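Long-range contact in isoflavone reductase (PDB 2GAS), which catalyses the NADPH-dependent reduction of 2'-hydroxyformononetin to (3R)-vestitone, the penultimate intermediate on the way to the alfalfa phytoalexin (-)-medicarpin: residues R119-E131 against N260-K272. Numbering follows the deposited sequence.
Sequences RHDAVEPVRQVFE and NYLLALYHSQQIK
The Tyr261 ring takes Val129 and Pro125 at its edge: CG2 of Val129 comes within 3.5 Å of Tyr261 CE1, and Pro125 CG lies near the ring plane on the same CD1/CE1 side. Val126 approaches obliquely, its CG2 3.8 Å from Tyr261 CE1. A chi1 of -177° swings the tyrosine ring away from its own backbone N and along the start of helix 126-131, long enough to touch three residues. Replacing Tyr261 by alanine would remove the ring and probably leave a gap beside Val126 and Val129, while Pro125 kept much of its support. The Phe130 ring has Val126 O above one face, toward its rim, and meets Leu265 CD1 with its edge, CZ 4.0 Å away, while Ser268 OG lies near its plane; its own CD1 sits over the centre of the His120 ring.

Beyond the rings, small Ala264 lets the backbones approach: Val126 CG1 reaches 3.7 Å from Ala264 CB, and Val123 packs against the same methyl and His267. The branched valines fill this angle without polar groups to satisfy. Pro125, after a cis peptide bond, sets its rigid ring on the helix backbone, CG 3.6 Å from Tyr261 CA.

Polar links lie at the other end, where a water accepts from Asp121 N and donates to Ser268 OG, which also bonds Asp274. Lys272 lays its aliphatic CE on Asp121 CB (3.5 Å).

The axes of 126-131 and 260-271 cross at -70°, 10.1 Å apart. In this NmrA-type reductase the contact joins helix 126-143, carrying the proposed proton acceptor Lys133, to helix 259-271, which also packs on helices 245-254 and 156-160 and strand 175-179.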
loop_
_atom_site.group_PDB
_atom_site.type_symbol
_atom_site.label_atom_id
_atom_site.label_comp_id
_atom_site.label_asym_id
_atom_site.label_seq_id
_atom_site.Cartn_x
_atom_site.Cartn_y
_atom_site.Cartn_z
ATOM N N ARG A 119 8.389 -2.369 12.124
ATOM C CA ARG A 119 8.222 -1.285 13.090
ATOM C C ARG A 119 6.772 -1.115 13.534
ATOM O O ARG A 119 6.105 -0.146 13.152
ATOM C CB ARG A 119 8.690 0.044 12.496
ATOM C CG ARG A 119 10.175 0.174 12.263
ATOM C CD ARG A 119 10.464 1.596 11.806
ATOM N NE ARG A 119 11.879 1.935 11.859
ATOM C CZ ARG A 119 12.679 1.991 10.801
ATOM N NH1 ARG A 119 12.207 1.729 9.594
ATOM N NH2 ARG A 119 13.953 2.323 10.954
ATOM N N HIS A 120 6.273 -2.041 14.343
ATOM C CA HIS A 120 4.902 -1.927 14.815
ATOM C C HIS A 120 4.747 -2.512 16.211
ATOM O O HIS A 120 5.606 -3.252 16.692
ATOM C CB HIS A 120 3.935 -2.640 13.866
ATOM C CG HIS A 120 3.875 -4.123 14.070
ATOM N ND1 HIS A 120 4.601 -5.012 13.305
ATOM C CD2 HIS A 120 3.195 -4.869 14.972
ATOM C CE1 HIS A 120 4.367 -6.242 13.727
ATOM N NE2 HIS A 120 3.519 -6.183 14.737
ATOM N N ASP A 121 3.635 -2.174 16.852
ATOM C CA ASP A 121 3.325 -2.662 18.194
ATOM C C ASP A 121 1.845 -3.027 18.189
ATOM O O ASP A 121 1.137 -2.801 19.173
ATOM C CB ASP A 121 3.575 -1.560 19.228
ATOM C CG ASP A 121 5.025 -1.119 19.282
ATOM O OD1 ASP A 121 5.858 -1.886 19.807
ATOM O OD2 ASP A 121 5.336 -0.008 18.798
ATOM N N ALA A 122 1.388 -3.595 17.076
ATOM C CA ALA A 122 -0.014 -3.957 16.906
ATOM C C ALA A 122 -0.471 -5.156 17.724
ATOM O O ALA A 122 0.340 -5.948 18.203
ATOM C CB ALA A 122 -0.312 -4.201 15.427
ATOM N N VAL A 123 -1.786 -5.274 17.869
ATOM C CA VAL A 123 -2.391 -6.377 18.610
ATOM C C VAL A 123 -3.144 -7.274 17.630
ATOM O O VAL A 123 -3.405 -6.883 16.491
ATOM C CB VAL A 123 -3.382 -5.853 19.677
ATOM C CG1 VAL A 123 -2.671 -4.901 20.620
ATOM C CG2 VAL A 123 -4.556 -5.156 19.008
ATOM N N GLU A 124 -3.486 -8.484 18.059
ATOM C CA GLU A 124 -4.219 -9.390 17.187
ATOM C C GLU A 124 -5.612 -8.819 16.933
ATOM O O GLU A 124 -6.130 -8.040 17.739
ATOM C CB GLU A 124 -4.324 -10.779 17.829
ATOM C CG GLU A 124 -2.984 -11.458 18.056
ATOM C CD GLU A 124 -2.254 -11.798 16.762
ATOM O OE1 GLU A 124 -1.111 -12.296 16.846
ATOM O OE2 GLU A 124 -2.815 -11.576 15.667
ATOM N N PRO A 125 -6.251 -9.216 15.825
ATOM C CA PRO A 125 -5.756 -10.156 14.813
ATOM C C PRO A 125 -4.880 -9.547 13.713
ATOM O O PRO A 125 -4.401 -10.266 12.835
ATOM C CB PRO A 125 -7.043 -10.739 14.250
ATOM C CG PRO A 125 -7.935 -9.536 14.223
ATOM C CD PRO A 125 -7.662 -8.870 15.565
ATOM N N VAL A 126 -4.658 -8.236 13.746
ATOM C CA VAL A 126 -3.850 -7.628 12.693
ATOM C C VAL A 126 -2.362 -7.932 12.853
ATOM O O VAL A 126 -1.629 -8.026 11.866
ATOM C CB VAL A 126 -4.077 -6.084 12.612
ATOM C CG1 VAL A 126 -3.305 -5.362 13.702
ATOM C CG2 VAL A 126 -3.674 -5.579 11.236
ATOM N N ARG A 127 -1.924 -8.116 14.095
ATOM C CA ARG A 127 -0.525 -8.404 14.375
ATOM C C ARG A 127 0.002 -9.573 13.551
ATOM O O ARG A 127 1.097 -9.497 12.990
ATOM C CB ARG A 127 -0.333 -8.708 15.863
ATOM C CG ARG A 127 1.118 -8.917 16.271
ATOM C CD ARG A 127 1.229 -9.300 17.739
ATOM N NE ARG A 127 2.614 -9.306 18.210
ATOM C CZ ARG A 127 3.354 -8.216 18.397
ATOM N NH1 ARG A 127 2.851 -7.010 18.153
ATOM N NH2 ARG A 127 4.602 -8.328 18.835
ATOM N N GLN A 128 -0.772 -10.652 13.467
ATOM C CA GLN A 128 -0.325 -11.815 12.713
ATOM C C GLN A 128 -0.134 -11.538 11.225
ATOM O O GLN A 128 0.760 -12.113 10.597
ATOM C CB GLN A 128 -1.288 -12.990 12.888
ATOM C CG GLN A 128 -0.814 -14.243 12.149
ATOM C CD GLN A 128 0.643 -14.580 12.453
ATOM O OE1 GLN A 128 1.005 -14.827 13.604
ATOM N NE2 GLN A 128 1.487 -14.585 11.417
ATOM N N VAL A 129 -0.964 -10.668 10.655
ATOM C CA VAL A 129 -0.828 -10.339 9.237
ATOM C C VAL A 129 0.469 -9.572 9.001
ATOM O O VAL A 129 1.172 -9.811 8.017
ATOM C CB VAL A 129 -2.003 -9.483 8.732
ATOM C CG1 VAL A 129 -1.797 -9.134 7.260
ATOM C CG2 VAL A 129 -3.306 -10.237 8.916
ATOM N N PHE A 130 0.780 -8.646 9.902
ATOM C CA PHE A 130 2.004 -7.864 9.790
ATOM C C PHE A 130 3.199 -8.804 9.911
ATOM O O PHE A 130 4.172 -8.682 9.169
ATOM C CB PHE A 130 2.073 -6.804 10.896
ATOM C CG PHE A 130 1.036 -5.716 10.775
ATOM C CD1 PHE A 130 0.857 -4.803 11.809
ATOM C CD2 PHE A 130 0.253 -5.591 9.633
ATOM C CE1 PHE A 130 -0.087 -3.778 11.706
ATOM C CE2 PHE A 130 -0.694 -4.570 9.520
ATOM C CZ PHE A 130 -0.861 -3.665 10.559
ATOM N N GLU A 131 3.124 -9.744 10.850
ATOM C CA GLU A 131 4.214 -10.694 11.040
ATOM C C GLU A 131 4.393 -11.608 9.838
ATOM O O GLU A 131 5.513 -12.033 9.542
ATOM C CB GLU A 131 3.993 -11.525 12.306
ATOM C CG GLU A 131 4.290 -10.759 13.592
ATOM C CD GLU A 131 5.646 -10.055 13.560
ATOM O OE1 GLU A 131 6.659 -10.703 13.223
ATOM O OE2 GLU A 131 5.705 -8.848 13.876
ATOM N N ASN A 260 -13.004 -6.795 14.407
ATOM C CA ASN A 260 -11.874 -6.765 15.324
ATOM C C ASN A 260 -10.596 -6.430 14.561
ATOM O O ASN A 260 -9.728 -5.716 15.063
ATOM C CB ASN A 260 -11.726 -8.112 16.046
ATOM C CG ASN A 260 -11.650 -9.299 15.092
ATOM O OD1 ASN A 260 -11.284 -10.404 15.497
ATOM N ND2 ASN A 260 -12.008 -9.083 13.834
ATOM N N TYR A 261 -10.493 -6.948 13.341
ATOM C CA TYR A 261 -9.328 -6.713 12.497
ATOM C C TYR A 261 -9.227 -5.231 12.151
ATOM O O TYR A 261 -8.156 -4.632 12.226
ATOM C CB TYR A 261 -9.449 -7.525 11.208
ATOM C CG TYR A 261 -8.254 -7.401 10.296
ATOM C CD1 TYR A 261 -7.124 -8.196 10.484
ATOM C CD2 TYR A 261 -8.245 -6.479 9.248
ATOM C CE1 TYR A 261 -6.013 -8.076 9.646
ATOM C CE2 TYR A 261 -7.139 -6.351 8.408
ATOM C CZ TYR A 261 -6.029 -7.152 8.613
ATOM O OH TYR A 261 -4.939 -7.033 7.781
ATOM N N LEU A 262 -10.363 -4.655 11.779
ATOM C CA LEU A 262 -10.444 -3.248 11.405
ATOM C C LEU A 262 -10.034 -2.352 12.572
ATOM O O LEU A 262 -9.215 -1.445 12.413
ATOM C CB LEU A 262 -11.875 -2.927 10.968
ATOM C CG LEU A 262 -12.095 -1.869 9.889
ATOM C CD1 LEU A 262 -11.412 -2.306 8.597
ATOM C CD2 LEU A 262 -13.594 -1.687 9.659
ATOM N N LEU A 263 -10.598 -2.612 13.749
ATOM C CA LEU A 263 -10.271 -1.819 14.930
ATOM C C LEU A 263 -8.807 -1.956 15.312
ATOM O O LEU A 263 -8.185 -0.993 15.760
ATOM C CB LEU A 263 -11.136 -2.231 16.124
ATOM C CG LEU A 263 -12.386 -1.407 16.427
ATOM C CD1 LEU A 263 -12.920 -1.829 17.787
ATOM C CD2 LEU A 263 -12.054 0.082 16.433
ATOM N N ALA A 264 -8.254 -3.156 15.154
ATOM C CA ALA A 264 -6.850 -3.374 15.488
ATOM C C ALA A 264 -5.976 -2.571 14.524
ATOM O O ALA A 264 -4.945 -2.031 14.908
ATOM C CB ALA A 264 -6.509 -4.859 15.407
ATOM N N LEU A 265 -6.399 -2.498 13.264
ATOM C CA LEU A 265 -5.658 -1.733 12.269
ATOM C C LEU A 265 -5.651 -0.254 12.677
ATOM O O LEU A 265 -4.602 0.389 12.677
ATOM C CB LEU A 265 -6.306 -1.903 10.888
ATOM C CG LEU A 265 -5.615 -1.230 9.701
ATOM C CD1 LEU A 265 -4.181 -1.720 9.574
ATOM C CD2 LEU A 265 -6.395 -1.545 8.434
ATOM N N TYR A 266 -6.821 0.272 13.039
ATOM C CA TYR A 266 -6.948 1.668 13.465
ATOM C C TYR A 266 -6.171 1.917 14.757
ATOM O O TYR A 266 -5.567 2.969 14.931
ATOM C CB TYR A 266 -8.416 2.026 13.701
ATOM C CG TYR A 266 -9.292 1.993 12.473
ATOM C CD1 TYR A 266 -10.663 1.774 12.593
ATOM C CD2 TYR A 266 -8.766 2.195 11.197
ATOM C CE1 TYR A 266 -11.491 1.754 11.482
ATOM C CE2 TYR A 266 -9.595 2.176 10.067
ATOM C CZ TYR A 266 -10.954 1.953 10.224
ATOM O OH TYR A 266 -11.790 1.906 9.130
ATOM N N HIS A 267 -6.208 0.952 15.672
ATOM C CA HIS A 267 -5.483 1.073 16.936
ATOM C C HIS A 267 -3.994 1.315 16.668
ATOM O O HIS A 267 -3.376 2.210 17.241
ATOM C CB HIS A 267 -5.672 -0.208 17.764
ATOM C CG HIS A 267 -4.695 -0.363 18.890
ATOM N ND1 HIS A 267 -4.806 0.319 20.083
ATOM C CD2 HIS A 267 -3.580 -1.125 18.996
ATOM C CE1 HIS A 267 -3.800 -0.017 20.875
ATOM N NE2 HIS A 267 -3.043 -0.892 20.239
ATOM N N SER A 268 -3.418 0.511 15.785
ATOM C CA SER A 268 -2.013 0.640 15.448
ATOM C C SER A 268 -1.710 1.970 14.757
ATOM O O SER A 268 -0.691 2.598 15.021
ATOM C CB SER A 268 -1.601 -0.526 14.538
ATOM O OG SER A 268 -0.264 -0.379 14.088
ATOM N N GLN A 269 -2.617 2.409 13.889
ATOM C CA GLN A 269 -2.417 3.646 13.132
ATOM C C GLN A 269 -2.771 4.917 13.907
ATOM O O GLN A 269 -2.088 5.933 13.787
ATOM C CB GLN A 269 -3.247 3.570 11.836
ATOM C CG GLN A 269 -2.896 4.586 10.733
ATOM C CD GLN A 269 -3.824 5.802 10.713
ATOM O OE1 GLN A 269 -4.972 5.729 11.160
ATOM N NE2 GLN A 269 -3.336 6.916 10.166
ATOM N N GLN A 270 -3.819 4.840 14.719
ATOM C CA GLN A 270 -4.309 5.992 15.475
ATOM C C GLN A 270 -3.774 6.169 16.891
ATOM O O GLN A 270 -3.629 7.300 17.358
ATOM C CB GLN A 270 -5.838 5.936 15.534
ATOM C CG GLN A 270 -6.535 6.004 14.172
ATOM C CD GLN A 270 -6.856 7.425 13.747
ATOM O OE1 GLN A 270 -7.512 8.167 14.481
ATOM N NE2 GLN A 270 -6.407 7.808 12.555
ATOM N N ILE A 271 -3.503 5.061 17.575
ATOM C CA ILE A 271 -3.013 5.114 18.951
ATOM C C ILE A 271 -1.529 4.817 19.093
ATOM O O ILE A 271 -0.792 5.584 19.713
ATOM C CB ILE A 271 -3.806 4.133 19.861
ATOM C CG1 ILE A 271 -5.251 4.601 19.968
ATOM C CG2 ILE A 271 -3.189 4.079 21.259
ATOM C CD1 ILE A 271 -5.339 6.025 20.356
ATOM N N LYS A 272 -1.078 3.708 18.521
ATOM C CA LYS A 272 0.327 3.351 18.641
ATOM C C LYS A 272 1.217 4.215 17.758
ATOM O O LYS A 272 2.421 4.303 17.991
ATOM C CB LYS A 272 0.539 1.872 18.306
ATOM C CG LYS A 272 -0.266 0.899 19.167
ATOM C CD LYS A 272 0.021 1.067 20.656
ATOM C CE LYS A 272 1.447 0.663 20.996
ATOM N NZ LYS A 272 1.678 0.630 22.476
HETATM O O HOH W 1 1.873 -0.366 16.035
HETATM O O HOH W 2 3.753 1.759 16.417
#